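Local coordinates for protein alanine racemase (Enterococcus faecalis, PDB 3E6E) that belongs to a family of dimeric enzymes whose subunits join an N-terminal TIM-type barrel to a C-terminal domain rich in beta strands, at residues A[73-78]-A[99-104]; A[95-100]-A[125-130]; A[114-119]-A[158-163]; A[12-17]-A[242-247]. The protein carries 1 engineered substitution. All coordinates share one frame; numbering follows the deposited sequence.

Contact 1: A[73-78]-A[99-104]; sequences ELREAG and QYDLSV
The Arg75 side chain leaves its helix with CG anti to the carbonyl carbon (chi1 -78°) and bends at chi2 (-37°), which swings the guanidinium across to the backbone of 99-104. Tyr100, its CG likewise anti to the carbonyl carbon, runs past it in the opposite direction, so the Arg75 methylenes slide along the ring: CB of Arg75 meets the ring edge at CD2 of Tyr100 (3.4 Å). The charged end grips two successive carbonyls. Arg75 NE donates nearly straight to Tyr100 O (2.9 Å, 163°), within both the carbonyl and the guanidinium planes. NH2 of Arg75 reaches Asp101 O (3.0 Å) from above the carbonyl plane, less well directed. Leu102 meets the arginine tip to tip, its CD2 3.9 Å from Arg75 NE. NH1 turns to Val79 O and Asp81 O, while the Asp101 carboxylate is engaged by Arg128. Arginine suits this place because its flat guanidinium has several N-H donors. The carbonyls of Tyr100 and Asp101 lie just beyond a helix end, whose dipole would probably favour a positive charge. Asp101, at positive phi, is the C-prime residue of the Schellman motif ending helix 94-99, clamped to helix 68-76 in the outer layer of the beta/alpha barrel.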
loop_
_atom_site.group_PDB
_atom_site.type_symbol
_atom_site.label_atom_id
_atom_site.label_comp_id
_atom_site.label_asym_id
_atom_site.label_seq_id
_atom_site.Cartn_x
_atom_site.Cartn_y
_atom_site.Cartn_z
ATOM N N GLU A 73 -16.903 10.169 -5.377
ATOM C CA GLU A 73 -15.788 11.024 -5.731
ATOM C C GLU A 73 -15.991 11.449 -7.174
ATOM O O GLU A 73 -15.920 12.641 -7.491
ATOM C CB GLU A 73 -14.454 10.287 -5.576
ATOM C CG GLU A 73 -13.265 11.038 -6.183
ATOM C CD GLU A 73 -11.911 10.513 -5.724
ATOM O OE1 GLU A 73 -11.441 10.943 -4.648
ATOM O OE2 GLU A 73 -11.319 9.672 -6.437
ATOM N N LEU A 74 -16.277 10.490 -8.050
ATOM C CA LEU A 74 -16.485 10.820 -9.460
ATOM C C LEU A 74 -17.575 11.868 -9.667
ATOM O O LEU A 74 -17.458 12.747 -10.531
ATOM C CB LEU A 74 -16.828 9.570 -10.264
ATOM C CG LEU A 74 -15.680 8.576 -10.408
ATOM C CD1 LEU A 74 -16.100 7.412 -11.295
ATOM C CD2 LEU A 74 -14.475 9.295 -11.004
ATOM N N ARG A 75 -18.638 11.777 -8.879
ATOM C CA ARG A 75 -19.713 12.734 -9.012
ATOM C C ARG A 75 -19.252 14.105 -8.551
ATOM O O ARG A 75 -19.382 15.087 -9.287
ATOM C CB ARG A 75 -20.946 12.291 -8.218
ATOM C CG ARG A 75 -21.776 11.192 -8.889
ATOM C CD ARG A 75 -21.844 11.355 -10.405
ATOM N NE ARG A 75 -23.000 10.659 -10.969
ATOM C CZ ARG A 75 -23.114 10.279 -12.240
ATOM N NH1 ARG A 75 -22.132 10.513 -13.107
ATOM N NH2 ARG A 75 -24.226 9.680 -12.648
ATOM N N GLU A 76 -18.709 14.166 -7.337
ATOM C CA GLU A 76 -18.224 15.424 -6.785
ATOM C C GLU A 76 -17.186 16.075 -7.690
ATOM O O GLU A 76 -16.997 17.288 -7.659
ATOM C CB GLU A 76 -17.632 15.195 -5.393
ATOM C CG GLU A 76 -18.672 15.126 -4.285
ATOM C CD GLU A 76 -18.099 14.650 -2.962
ATOM O OE1 GLU A 76 -18.888 14.459 -2.008
ATOM O OE2 GLU A 76 -16.863 14.460 -2.870
ATOM N N ALA A 77 -16.534 15.266 -8.514
ATOM C CA ALA A 77 -15.507 15.764 -9.413
ATOM C C ALA A 77 -16.067 16.403 -10.665
ATOM O O ALA A 77 -15.340 17.079 -11.392
ATOM C CB ALA A 77 -14.554 14.632 -9.793
ATOM N N GLY A 78 -17.351 16.178 -10.932
ATOM C CA GLY A 78 -17.963 16.759 -12.114
ATOM C C GLY A 78 -18.202 15.776 -13.245
ATOM O O GLY A 78 -18.499 16.178 -14.361
ATOM N N GLN A 99 -29.340 9.461 -5.029
ATOM C CA GLN A 99 -28.786 10.802 -4.916
ATOM C C GLN A 99 -27.768 11.109 -6.017
ATOM O O GLN A 99 -27.858 12.143 -6.683
ATOM C CB GLN A 99 -28.145 10.984 -3.541
ATOM C CG GLN A 99 -28.057 12.440 -3.096
ATOM C CD GLN A 99 -27.282 12.623 -1.788
ATOM O OE1 GLN A 99 -27.572 11.981 -0.774
ATOM N NE2 GLN A 99 -26.291 13.514 -1.813
ATOM N N TYR A 100 -26.814 10.205 -6.227
ATOM C CA TYR A 100 -25.781 10.409 -7.245
ATOM C C TYR A 100 -26.059 9.689 -8.561
ATOM O O TYR A 100 -25.154 9.518 -9.375
ATOM C CB TYR A 100 -24.418 9.951 -6.708
ATOM C CG TYR A 100 -23.943 10.705 -5.483
ATOM C CD1 TYR A 100 -24.407 10.381 -4.213
ATOM C CD2 TYR A 100 -23.061 11.782 -5.606
ATOM C CE1 TYR A 100 -24.008 11.111 -3.095
ATOM C CE2 TYR A 100 -22.658 12.522 -4.496
ATOM C CZ TYR A 100 -23.137 12.186 -3.244
ATOM O OH TYR A 100 -22.778 12.961 -2.152
ATOM N N ASP A 101 -27.311 9.289 -8.770
ATOM C CA ASP A 101 -27.735 8.558 -9.970
ATOM C C ASP A 101 -26.663 7.592 -10.414
ATOM O O ASP A 101 -26.143 7.674 -11.526
ATOM C CB ASP A 101 -28.065 9.503 -11.130
ATOM C CG ASP A 101 -28.778 8.786 -12.281
ATOM O OD1 ASP A 101 -29.917 8.310 -12.083
ATOM O OD2 ASP A 101 -28.197 8.689 -13.383
ATOM N N LEU A 102 -26.332 6.662 -9.535
ATOM C CA LEU A 102 -25.311 5.686 -9.845
ATOM C C LEU A 102 -25.931 4.353 -10.214
ATOM O O LEU A 102 -27.015 4.001 -9.751
ATOM C CB LEU A 102 -24.412 5.501 -8.634
ATOM C CG LEU A 102 -23.900 6.817 -8.068
ATOM C CD1 LEU A 102 -23.424 6.602 -6.654
ATOM C CD2 LEU A 102 -22.798 7.355 -8.955
ATOM N N SER A 103 -25.241 3.614 -11.066
ATOM C CA SER A 103 -25.711 2.299 -11.441
ATOM C C SER A 103 -25.084 1.321 -10.447
ATOM O O SER A 103 -23.927 1.476 -10.061
ATOM C CB SER A 103 -25.278 1.978 -12.861
ATOM O OG SER A 103 -25.876 2.886 -13.769
ATOM N N VAL A 104 -25.855 0.327 -10.026
ATOM C CA VAL A 104 -25.376 -0.654 -9.062
ATOM C C VAL A 104 -25.455 -2.076 -9.584
ATOM O O VAL A 104 -26.283 -2.403 -10.438
ATOM C CB VAL A 104 -26.191 -0.609 -7.752
ATOM C CG1 VAL A 104 -26.178 0.797 -7.173
ATOM C CG2 VAL A 104 -27.621 -1.066 -8.015
#

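Contact 2: A[95-100]-A[125-130]; sequences PLLIQY and TPLRVH
Apolar packing does most of the work between segment 125-130, which leads into strand 129-132, and segment 95-100, the end of helix 94-99. Ile98 is the central side chain, and Leu127 CD1 is the point where it converges with Leu97. Leu127 has CG anti to its backbone N (chi1 179°); Leu97 crosses it obliquely, with CD1 of Leu97 4.1 Å from CD1 of Leu127. Ile98 adds its own CD1, 4.3 Å from Leu127 CD1, so the three meet methyl to methyl. Leu97 and Leu127 are buried aliphatics suited to the layer between helix and strand, and Leu97 extends the patch to Val104 and Ile85. A second kind of contact sets hydrocarbon against backbone: Ile98 CD1 also lies 3.3 Å from Thr125 O, its longer branch spanning from Leu127 to the threonine. Polar groups find partners beyond the pair. The Thr125 hydroxyl, placed between the backbone N and carbonyl carbon (chi1 63°), is hydrogen-bonded to Ser123 OG, whereas Leu127 pairs through its backbone with Glu160. Arg128 turns to Asp101 and Glu164 in salt bridges. The lack of any directional bond between the two segments is consistent with attachment mainly by fit and burial, with Thr125 at the margin.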
loop_
_atom_site.group_PDB
_atom_site.type_symbol
_atom_site.label_atom_id
_atom_site.label_comp_id
_atom_site.label_asym_id
_atom_site.label_seq_id
_atom_site.Cartn_x
_atom_site.Cartn_y
_atom_site.Cartn_z
ATOM N N PRO A 95 -30.441 5.020 -1.014
ATOM C CA PRO A 95 -30.799 6.429 -1.193
ATOM C C PRO A 95 -29.653 7.267 -1.747
ATOM O O PRO A 95 -29.884 8.236 -2.466
ATOM C CB PRO A 95 -31.255 6.863 0.209
ATOM C CG PRO A 95 -30.595 5.910 1.116
ATOM C CD PRO A 95 -30.681 4.601 0.378
ATOM N N LEU A 96 -28.413 6.907 -1.432
ATOM C CA LEU A 96 -27.295 7.665 -1.981
ATOM C C LEU A 96 -27.205 7.309 -3.463
ATOM O O LEU A 96 -26.939 8.170 -4.306
ATOM C CB LEU A 96 -25.980 7.321 -1.271
ATOM C CG LEU A 96 -25.846 7.634 0.225
ATOM C CD1 LEU A 96 -24.422 7.327 0.659
ATOM C CD2 LEU A 96 -26.176 9.088 0.517
ATOM N N LEU A 97 -27.437 6.037 -3.778
ATOM C CA LEU A 97 -27.418 5.576 -5.162
ATOM C C LEU A 97 -28.317 6.492 -6.000
ATOM O O LEU A 97 -27.934 6.947 -7.087
ATOM C CB LEU A 97 -27.927 4.142 -5.237
ATOM C CG LEU A 97 -27.072 3.136 -4.470
ATOM C CD1 LEU A 97 -27.719 1.765 -4.466
ATOM C CD2 LEU A 97 -25.709 3.067 -5.118
ATOM N N ILE A 98 -29.513 6.756 -5.474
ATOM C CA ILE A 98 -30.492 7.624 -6.121
ATOM C C ILE A 98 -29.940 9.053 -6.144
ATOM O O ILE A 98 -30.042 9.765 -7.154
ATOM C CB ILE A 98 -31.854 7.600 -5.337
ATOM C CG1 ILE A 98 -32.451 6.182 -5.351
ATOM C CG2 ILE A 98 -32.835 8.611 -5.916
ATOM C CD1 ILE A 98 -32.752 5.618 -6.731
ATOM N N GLN A 99 -29.340 9.461 -5.029
ATOM C CA GLN A 99 -28.786 10.802 -4.916
ATOM C C GLN A 99 -27.768 11.109 -6.017
ATOM O O GLN A 99 -27.858 12.143 -6.683
ATOM C CB GLN A 99 -28.145 10.984 -3.541
ATOM C CG GLN A 99 -28.057 12.440 -3.096
ATOM C CD GLN A 99 -27.282 12.623 -1.788
ATOM O OE1 GLN A 99 -27.572 11.981 -0.774
ATOM N NE2 GLN A 99 -26.291 13.514 -1.813
ATOM N N TYR A 100 -26.814 10.205 -6.227
ATOM C CA TYR A 100 -25.781 10.409 -7.245
ATOM C C TYR A 100 -26.059 9.689 -8.561
ATOM O O TYR A 100 -25.154 9.518 -9.375
ATOM C CB TYR A 100 -24.418 9.951 -6.708
ATOM C CG TYR A 100 -23.943 10.705 -5.483
ATOM C CD1 TYR A 100 -24.407 10.381 -4.213
ATOM C CD2 TYR A 100 -23.061 11.782 -5.606
ATOM C CE1 TYR A 100 -24.008 11.111 -3.095
ATOM C CE2 TYR A 100 -22.658 12.522 -4.496
ATOM C CZ TYR A 100 -23.137 12.186 -3.244
ATOM O OH TYR A 100 -22.778 12.961 -2.152
ATOM N N THR A 125 -36.755 8.983 -10.072
ATOM C CA THR A 125 -35.375 8.529 -10.199
ATOM C C THR A 125 -35.274 7.017 -10.029
ATOM O O THR A 125 -35.125 6.516 -8.915
ATOM C CB THR A 125 -34.458 9.214 -9.168
ATOM O OG1 THR A 125 -34.873 8.858 -7.844
ATOM C CG2 THR A 125 -34.517 10.726 -9.325
ATOM N N PRO A 126 -35.357 6.295 -11.142
ATOM C CA PRO A 126 -35.272 4.828 -11.119
ATOM C C PRO A 126 -33.897 4.349 -10.705
ATOM O O PRO A 126 -32.902 5.030 -10.941
ATOM C CB PRO A 126 -35.568 4.433 -12.563
ATOM C CG PRO A 126 -36.386 5.567 -13.076
ATOM C CD PRO A 126 -35.687 6.764 -12.495
ATOM N N LEU A 127 -33.846 3.171 -10.095
ATOM C CA LEU A 127 -32.586 2.599 -9.663
ATOM C C LEU A 127 -31.956 1.889 -10.853
ATOM O O LEU A 127 -32.398 0.804 -11.237
ATOM C CB LEU A 127 -32.802 1.597 -8.525
ATOM C CG LEU A 127 -31.533 0.904 -7.996
ATOM C CD1 LEU A 127 -30.679 1.914 -7.252
ATOM C CD2 LEU A 127 -31.898 -0.248 -7.075
ATOM N N ARG A 128 -30.934 2.515 -11.436
ATOM C CA ARG A 128 -30.222 1.957 -12.587
ATOM C C ARG A 128 -29.437 0.731 -12.111
ATOM O O ARG A 128 -28.375 0.878 -11.509
ATOM C CB ARG A 128 -29.258 3.008 -13.161
ATOM C CG ARG A 128 -29.776 4.446 -13.049
ATOM C CD ARG A 128 -28.780 5.470 -13.599
ATOM N NE ARG A 128 -28.997 5.821 -15.004
ATOM C CZ ARG A 128 -29.928 6.672 -15.430
ATOM N NH1 ARG A 128 -30.734 7.264 -14.559
ATOM N NH2 ARG A 128 -30.053 6.938 -16.726
ATOM N N VAL A 129 -29.959 -0.468 -12.374
ATOM C CA VAL A 129 -29.302 -1.704 -11.940
ATOM C C VAL A 129 -28.716 -2.542 -13.063
ATOM O O VAL A 129 -29.198 -2.525 -14.180
ATOM C CB VAL A 129 -30.266 -2.644 -11.148
ATOM C CG1 VAL A 129 -31.124 -1.838 -10.184
ATOM C CG2 VAL A 129 -31.114 -3.447 -12.105
ATOM N N HIS A 130 -27.662 -3.280 -12.738
ATOM C CA HIS A 130 -27.001 -4.177 -13.676
ATOM C C HIS A 130 -27.025 -5.536 -12.981
ATOM O O HIS A 130 -26.589 -5.660 -11.826
ATOM C CB HIS A 130 -25.554 -3.736 -13.932
ATOM C CG HIS A 130 -25.427 -2.566 -14.859
ATOM N ND1 HIS A 130 -24.877 -2.672 -16.118
ATOM C CD2 HIS A 130 -25.760 -1.261 -14.705
ATOM C CE1 HIS A 130 -24.877 -1.485 -16.699
ATOM N NE2 HIS A 130 -25.407 -0.611 -15.862
#

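Contact 3: A[114-119]-A[158-163]; sequences AALQQL and HKEFLW
Leu116 is the principal bump on the last turn of helix 109-117, and the loop 158-163 receives it in a hollow walled by His158, Glu160 and Phe161. Its CG is anti to the backbone N (chi1 -179°), which carries the branched tip toward the loop. There CG stands over one face of the His158 imidazole, 4.2 Å from the ring centroid, in a CH-pi contact, while CD2 of Leu116 touches His158 CB (3.7 Å). Phe161 is the reciprocal bump. Its ring end enters the notch between Ala115, Leu116 and Leu119: Ala115 CB lies at the ring edge, CZ of Phe161 comes 3.8 Å from Leu116 CB, and CE1 of Phe161 meets Leu119 CD1 at 3.6 Å. The small methyl of Ala115 leaves room for so broad a ring. Leu119 and Glu160 slide past each other, CB to CB at 3.6 Å. The glutamate then bends at chi2 (111°) and crosses Leu116 obliquely, Glu160 OE2 3.2 Å from Leu116 CD2. OE1 of Glu160 sits 3.1 Å from Leu119 O, and OE2 of Glu160 2.8 Å from His158 O. These carbonyls would tend to raise the acid's pKa, while the Lys159 ammonium, bonded to His158 O, would probably offset this in part. With no hydrogen bond between the two segments, cohesion rests on the packing of Leu116, Leu119 and Phe161.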
loop_
_atom_site.group_PDB
_atom_site.type_symbol
_atom_site.label_atom_id
_atom_site.label_comp_id
_atom_site.label_asym_id
_atom_site.label_seq_id
_atom_site.Cartn_x
_atom_site.Cartn_y
_atom_site.Cartn_z
ATOM N N ALA A 114 -35.581 -6.265 -1.555
ATOM C CA ALA A 114 -35.317 -5.507 -0.341
ATOM C C ALA A 114 -35.133 -4.031 -0.684
ATOM O O ALA A 114 -35.662 -3.161 0.003
ATOM C CB ALA A 114 -34.080 -6.046 0.354
ATOM N N ALA A 115 -34.384 -3.750 -1.748
ATOM C CA ALA A 115 -34.149 -2.371 -2.162
ATOM C C ALA A 115 -35.481 -1.728 -2.551
ATOM O O ALA A 115 -35.703 -0.535 -2.349
ATOM C CB ALA A 115 -33.176 -2.338 -3.341
ATOM N N LEU A 116 -36.367 -2.547 -3.105
ATOM C CA LEU A 116 -37.684 -2.100 -3.533
ATOM C C LEU A 116 -38.413 -1.434 -2.369
ATOM O O LEU A 116 -39.080 -0.417 -2.538
ATOM C CB LEU A 116 -38.475 -3.303 -4.066
ATOM C CG LEU A 116 -39.900 -3.138 -4.603
ATOM C CD1 LEU A 116 -40.871 -2.964 -3.442
ATOM C CD2 LEU A 116 -39.961 -1.953 -5.551
ATOM N N GLN A 117 -38.277 -2.017 -1.184
ATOM C CA GLN A 117 -38.903 -1.479 0.013
ATOM C C GLN A 117 -38.630 0.012 0.109
ATOM O O GLN A 117 -39.553 0.819 0.092
ATOM C CB GLN A 117 -38.333 -2.158 1.258
ATOM C CG GLN A 117 -38.624 -3.634 1.371
ATOM C CD GLN A 117 -39.855 -3.914 2.198
ATOM O OE1 GLN A 117 -40.937 -3.417 1.900
ATOM N NE2 GLN A 117 -39.697 -4.716 3.248
ATOM N N GLN A 118 -37.353 0.373 0.201
ATOM C CA GLN A 118 -36.964 1.771 0.340
ATOM C C GLN A 118 -37.054 2.632 -0.910
ATOM O O GLN A 118 -36.601 3.776 -0.905
ATOM C CB GLN A 118 -35.552 1.872 0.936
ATOM C CG GLN A 118 -34.502 0.976 0.294
ATOM C CD GLN A 118 -33.181 0.973 1.062
ATOM O OE1 GLN A 118 -32.487 1.993 1.142
ATOM N NE2 GLN A 118 -32.831 -0.180 1.631
ATOM N N LEU A 119 -37.644 2.090 -1.972
ATOM C CA LEU A 119 -37.800 2.838 -3.212
ATOM C C LEU A 119 -39.225 3.357 -3.348
ATOM O O LEU A 119 -40.192 2.617 -3.137
ATOM C CB LEU A 119 -37.456 1.959 -4.409
ATOM C CG LEU A 119 -35.996 1.532 -4.524
ATOM C CD1 LEU A 119 -35.838 0.630 -5.733
ATOM C CD2 LEU A 119 -35.101 2.759 -4.644
ATOM N N HIS A 158 -41.222 -3.653 -11.296
ATOM C CA HIS A 158 -41.628 -2.829 -10.163
ATOM C C HIS A 158 -41.448 -1.347 -10.467
ATOM O O HIS A 158 -42.198 -0.506 -9.970
ATOM C CB HIS A 158 -40.833 -3.211 -8.912
ATOM C CG HIS A 158 -41.367 -4.415 -8.201
ATOM N ND1 HIS A 158 -42.515 -4.380 -7.438
ATOM C CD2 HIS A 158 -40.911 -5.688 -8.137
ATOM C CE1 HIS A 158 -42.743 -5.581 -6.934
ATOM N NE2 HIS A 158 -41.783 -6.392 -7.343
ATOM N N LYS A 159 -40.451 -1.031 -11.286
ATOM C CA LYS A 159 -40.471 0.187 -12.086
ATOM C C LYS A 159 -40.041 1.408 -11.278
ATOM O O LYS A 159 -40.017 2.526 -11.792
ATOM C CB LYS A 159 -41.901 0.518 -12.520
ATOM C CG LYS A 159 -42.343 1.931 -12.174
ATOM C CD LYS A 159 -43.066 1.972 -10.837
ATOM C CE LYS A 159 -44.461 1.378 -10.946
ATOM N NZ LYS A 159 -44.430 -0.026 -11.440
ATOM N N GLU A 160 -39.701 1.184 -10.013
ATOM C CA GLU A 160 -38.694 1.925 -9.264
ATOM C C GLU A 160 -37.286 1.569 -9.732
ATOM O O GLU A 160 -36.329 2.292 -9.457
ATOM C CB GLU A 160 -38.833 1.653 -7.765
ATOM C CG GLU A 160 -40.073 2.268 -7.136
ATOM C CD GLU A 160 -41.082 1.225 -6.698
ATOM O OE1 GLU A 160 -41.683 1.394 -5.616
ATOM O OE2 GLU A 160 -41.277 0.237 -7.438
ATOM N N PHE A 161 -37.169 0.452 -10.441
ATOM C CA PHE A 161 -35.891 0.026 -10.990
ATOM C C PHE A 161 -35.840 0.486 -12.445
ATOM O O PHE A 161 -36.758 1.143 -12.930
ATOM C CB PHE A 161 -35.782 -1.504 -10.956
ATOM C CG PHE A 161 -35.873 -2.100 -9.578
ATOM C CD1 PHE A 161 -34.854 -1.905 -8.648
ATOM C CD2 PHE A 161 -36.966 -2.872 -9.213
ATOM C CE1 PHE A 161 -34.926 -2.468 -7.382
ATOM C CE2 PHE A 161 -37.046 -3.439 -7.946
ATOM C CZ PHE A 161 -36.025 -3.237 -7.028
ATOM N N LEU A 162 -34.759 0.134 -13.134
ATOM C CA LEU A 162 -34.618 0.445 -14.550
ATOM C C LEU A 162 -33.985 -0.715 -15.311
ATOM O O LEU A 162 -34.391 -1.033 -16.429
ATOM C CB LEU A 162 -33.785 1.715 -14.740
ATOM C CG LEU A 162 -33.337 2.026 -16.169
ATOM C CD1 LEU A 162 -34.524 2.004 -17.121
ATOM C CD2 LEU A 162 -32.623 3.367 -16.229
ATOM N N TRP A 163 -32.989 -1.345 -14.696
ATOM C CA TRP A 163 -32.218 -2.389 -15.360
ATOM C C TRP A 163 -31.388 -1.996 -16.578
ATOM O O TRP A 163 -31.761 -2.288 -17.716
ATOM C CB TRP A 163 -33.129 -3.541 -15.787
ATOM C CG TRP A 163 -32.389 -4.709 -16.362
ATOM C CD1 TRP A 163 -31.188 -5.208 -15.944
ATOM C CD2 TRP A 163 -32.799 -5.530 -17.462
ATOM N NE1 TRP A 163 -30.829 -6.286 -16.716
ATOM C CE2 TRP A 163 -31.801 -6.505 -17.656
ATOM C CE3 TRP A 163 -33.915 -5.541 -18.306
ATOM C CZ2 TRP A 163 -31.884 -7.475 -18.654
ATOM C CZ3 TRP A 163 -33.995 -6.504 -19.296
ATOM C CH2 TRP A 163 -32.986 -7.456 -19.460
#

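Contact 4: A[12-17]-A[242-247]; sequences HIDTQA and ALKPAL
From Ala242 the second segment runs as an extended loop, and its first residue to meet 12-17 is Lys244. CG of this lysine is anti to the backbone N (chi1 171°), so its methylenes lie alongside the start of helix 15-28, CD of Lys244 only 3.3 Å from Ala17 CB. Bends at chi3 and chi4 then turn the chain away from that straight course. The ammonium does not touch the acid of Asp14: NZ of Lys244 stays 5.5 Å from Asp14 OD1, an attraction of charges at most, while the side chain also packs on Glu20 and Asn21. Lysine serves here through its long hydrocarbon stem. CB of Pro245 points away from 12-17, and the residue offers mainly backbone, its O lying 4.1 Å from Ala17 CB. Ala246 is the centre of the contact. Its O accepts the N-H of Asp14 nearly straight (N-H...O 155°) and in the carbonyl plane, Asp14 N to Ala246 O 2.7 Å, and the same oxygen receives a CA-H...O approach from Ile13 CA (3.4 Å). CB of Ala246 is 3.5 Å from Asp14 O and 4.2 Å from Ala17 CB; these small methyls let the loop lie against the helix's first turn, the backbones being closest at Asp14 and Ala246. CB of Leu247 points away, and its side chain packs on His46, leaving its backbone C 3.7 Å from His12 O. The loop passes alongside Asp14, the N-cap residue of helix 15-28, and continues into strand 249-259, antiparallel partner of strand 10-12, whose other neighbour is the C-terminal strand 368-369.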
loop_
_atom_site.group_PDB
_atom_site.type_symbol
_atom_site.label_atom_id
_atom_site.label_comp_id
_atom_site.label_asym_id
_atom_site.label_seq_id
_atom_site.Cartn_x
_atom_site.Cartn_y
_atom_site.Cartn_z
ATOM N N HIS A 12 5.453 9.706 -11.428
ATOM C CA HIS A 12 4.999 10.446 -12.617
ATOM C C HIS A 12 3.993 9.723 -13.491
ATOM O O HIS A 12 4.269 8.653 -14.040
ATOM C CB HIS A 12 6.180 10.850 -13.495
ATOM C CG HIS A 12 7.106 11.823 -12.839
ATOM N ND1 HIS A 12 8.167 11.425 -12.051
ATOM C CD2 HIS A 12 7.099 13.178 -12.808
ATOM C CE1 HIS A 12 8.772 12.494 -11.562
ATOM N NE2 HIS A 12 8.143 13.570 -12.005
ATOM N N ILE A 13 2.829 10.333 -13.647
ATOM C CA ILE A 13 1.781 9.734 -14.445
ATOM C C ILE A 13 1.651 10.457 -15.773
ATOM O O ILE A 13 1.723 11.679 -15.832
ATOM C CB ILE A 13 0.475 9.751 -13.648
ATOM C CG1 ILE A 13 0.627 8.779 -12.474
ATOM C CG2 ILE A 13 -0.705 9.383 -14.540
ATOM C CD1 ILE A 13 -0.396 8.913 -11.387
ATOM N N ASP A 14 1.492 9.688 -16.844
ATOM C CA ASP A 14 1.369 10.237 -18.196
ATOM C C ASP A 14 -0.082 10.102 -18.652
ATOM O O ASP A 14 -0.489 9.053 -19.167
ATOM C CB ASP A 14 2.295 9.465 -19.140
ATOM C CG ASP A 14 2.332 10.041 -20.547
ATOM O OD1 ASP A 14 2.961 9.409 -21.421
ATOM O OD2 ASP A 14 1.753 11.120 -20.789
ATOM N N THR A 15 -0.864 11.160 -18.463
ATOM C CA THR A 15 -2.271 11.116 -18.850
ATOM C C THR A 15 -2.472 10.940 -20.364
ATOM O O THR A 15 -3.331 10.152 -20.792
ATOM C CB THR A 15 -3.034 12.375 -18.349
ATOM O OG1 THR A 15 -2.393 13.559 -18.834
ATOM C CG2 THR A 15 -3.066 12.411 -16.830
ATOM N N GLN A 16 -1.673 11.652 -21.162
ATOM C CA GLN A 16 -1.759 11.577 -22.621
ATOM C C GLN A 16 -1.771 10.113 -23.048
ATOM O O GLN A 16 -2.516 9.721 -23.945
ATOM C CB GLN A 16 -0.553 12.268 -23.275
ATOM C CG GLN A 16 -0.327 13.735 -22.873
ATOM C CD GLN A 16 1.114 14.228 -23.139
ATOM O OE1 GLN A 16 1.614 14.182 -24.275
ATOM N NE2 GLN A 16 1.779 14.701 -22.082
ATOM N N ALA A 17 -0.931 9.309 -22.400
ATOM C CA ALA A 17 -0.830 7.886 -22.710
ATOM C C ALA A 17 -2.131 7.116 -22.436
ATOM O O ALA A 17 -2.522 6.260 -23.239
ATOM C CB ALA A 17 0.326 7.268 -21.931
ATOM N N ALA A 242 -0.136 -1.499 -29.714
ATOM C CA ALA A 242 0.872 -0.896 -28.850
ATOM C C ALA A 242 0.315 -0.221 -27.619
ATOM O O ALA A 242 -0.323 0.822 -27.720
ATOM C CB ALA A 242 1.674 0.103 -29.634
ATOM N N LEU A 243 0.559 -0.820 -26.457
ATOM C CA LEU A 243 0.107 -0.254 -25.191
ATOM C C LEU A 243 1.244 0.644 -24.726
ATOM O O LEU A 243 2.406 0.275 -24.847
ATOM C CB LEU A 243 -0.144 -1.358 -24.157
ATOM C CG LEU A 243 -1.342 -2.287 -24.384
ATOM C CD1 LEU A 243 -1.325 -3.418 -23.355
ATOM C CD2 LEU A 243 -2.641 -1.476 -24.294
ATOM N N LYS A 244 0.916 1.826 -24.211
ATOM C CA LYS A 244 1.941 2.758 -23.756
ATOM C C LYS A 244 1.841 2.969 -22.253
ATOM O O LYS A 244 0.890 3.579 -21.756
ATOM C CB LYS A 244 1.796 4.098 -24.478
ATOM C CG LYS A 244 2.678 5.211 -23.909
ATOM C CD LYS A 244 2.302 6.582 -24.486
ATOM C CE LYS A 244 2.672 6.716 -25.955
ATOM N NZ LYS A 244 4.145 6.877 -26.132
ATOM N N PRO A 245 2.827 2.463 -21.505
ATOM C CA PRO A 245 2.832 2.607 -20.049
ATOM C C PRO A 245 2.593 4.052 -19.625
ATOM O O PRO A 245 3.212 4.976 -20.150
ATOM C CB PRO A 245 4.217 2.100 -19.670
ATOM C CG PRO A 245 4.456 1.024 -20.698
ATOM C CD PRO A 245 4.017 1.722 -21.961
ATOM N N ALA A 246 1.685 4.241 -18.676
ATOM C CA ALA A 246 1.362 5.577 -18.194
ATOM C C ALA A 246 2.019 5.887 -16.853
ATOM O O ALA A 246 2.162 7.047 -16.485
ATOM C CB ALA A 246 -0.145 5.725 -18.067
ATOM N N LEU A 247 2.399 4.839 -16.132
ATOM C CA LEU A 247 3.026 4.949 -14.820
ATOM C C LEU A 247 4.531 5.114 -14.962
ATOM O O LEU A 247 5.130 4.583 -15.890
ATOM C CB LEU A 247 2.731 3.685 -14.014
ATOM C CG LEU A 247 2.877 3.606 -12.498
ATOM C CD1 LEU A 247 4.171 4.250 -12.052
ATOM C CD2 LEU A 247 1.693 4.260 -11.847
#

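In the fold
Contacts 1, 2 and 3 form a chain along one flank of the barrel domain. Contacts 1 and 2, centres 10 Å apart, share Gln99 and Tyr100 and are tied by the salt bridge from Asp101 OD1 to Arg128 NH1 (2.8 Å) and by the pairing of strands 103-106 and 129-132. Contacts 2 and 3, centres 9 Å apart, are joined by a probable backbone hydrogen bond from Leu127 N to Glu160 O (2.7 Å). Contact 4 lies across the chain's centre from contact 3, their centres 41 Å apart, at the junction of barrel and C-terminal domain. None contributes a residue lining the DCS pocket; the side chain of Ala246 in contact 4 is about 13 Å from that ligand.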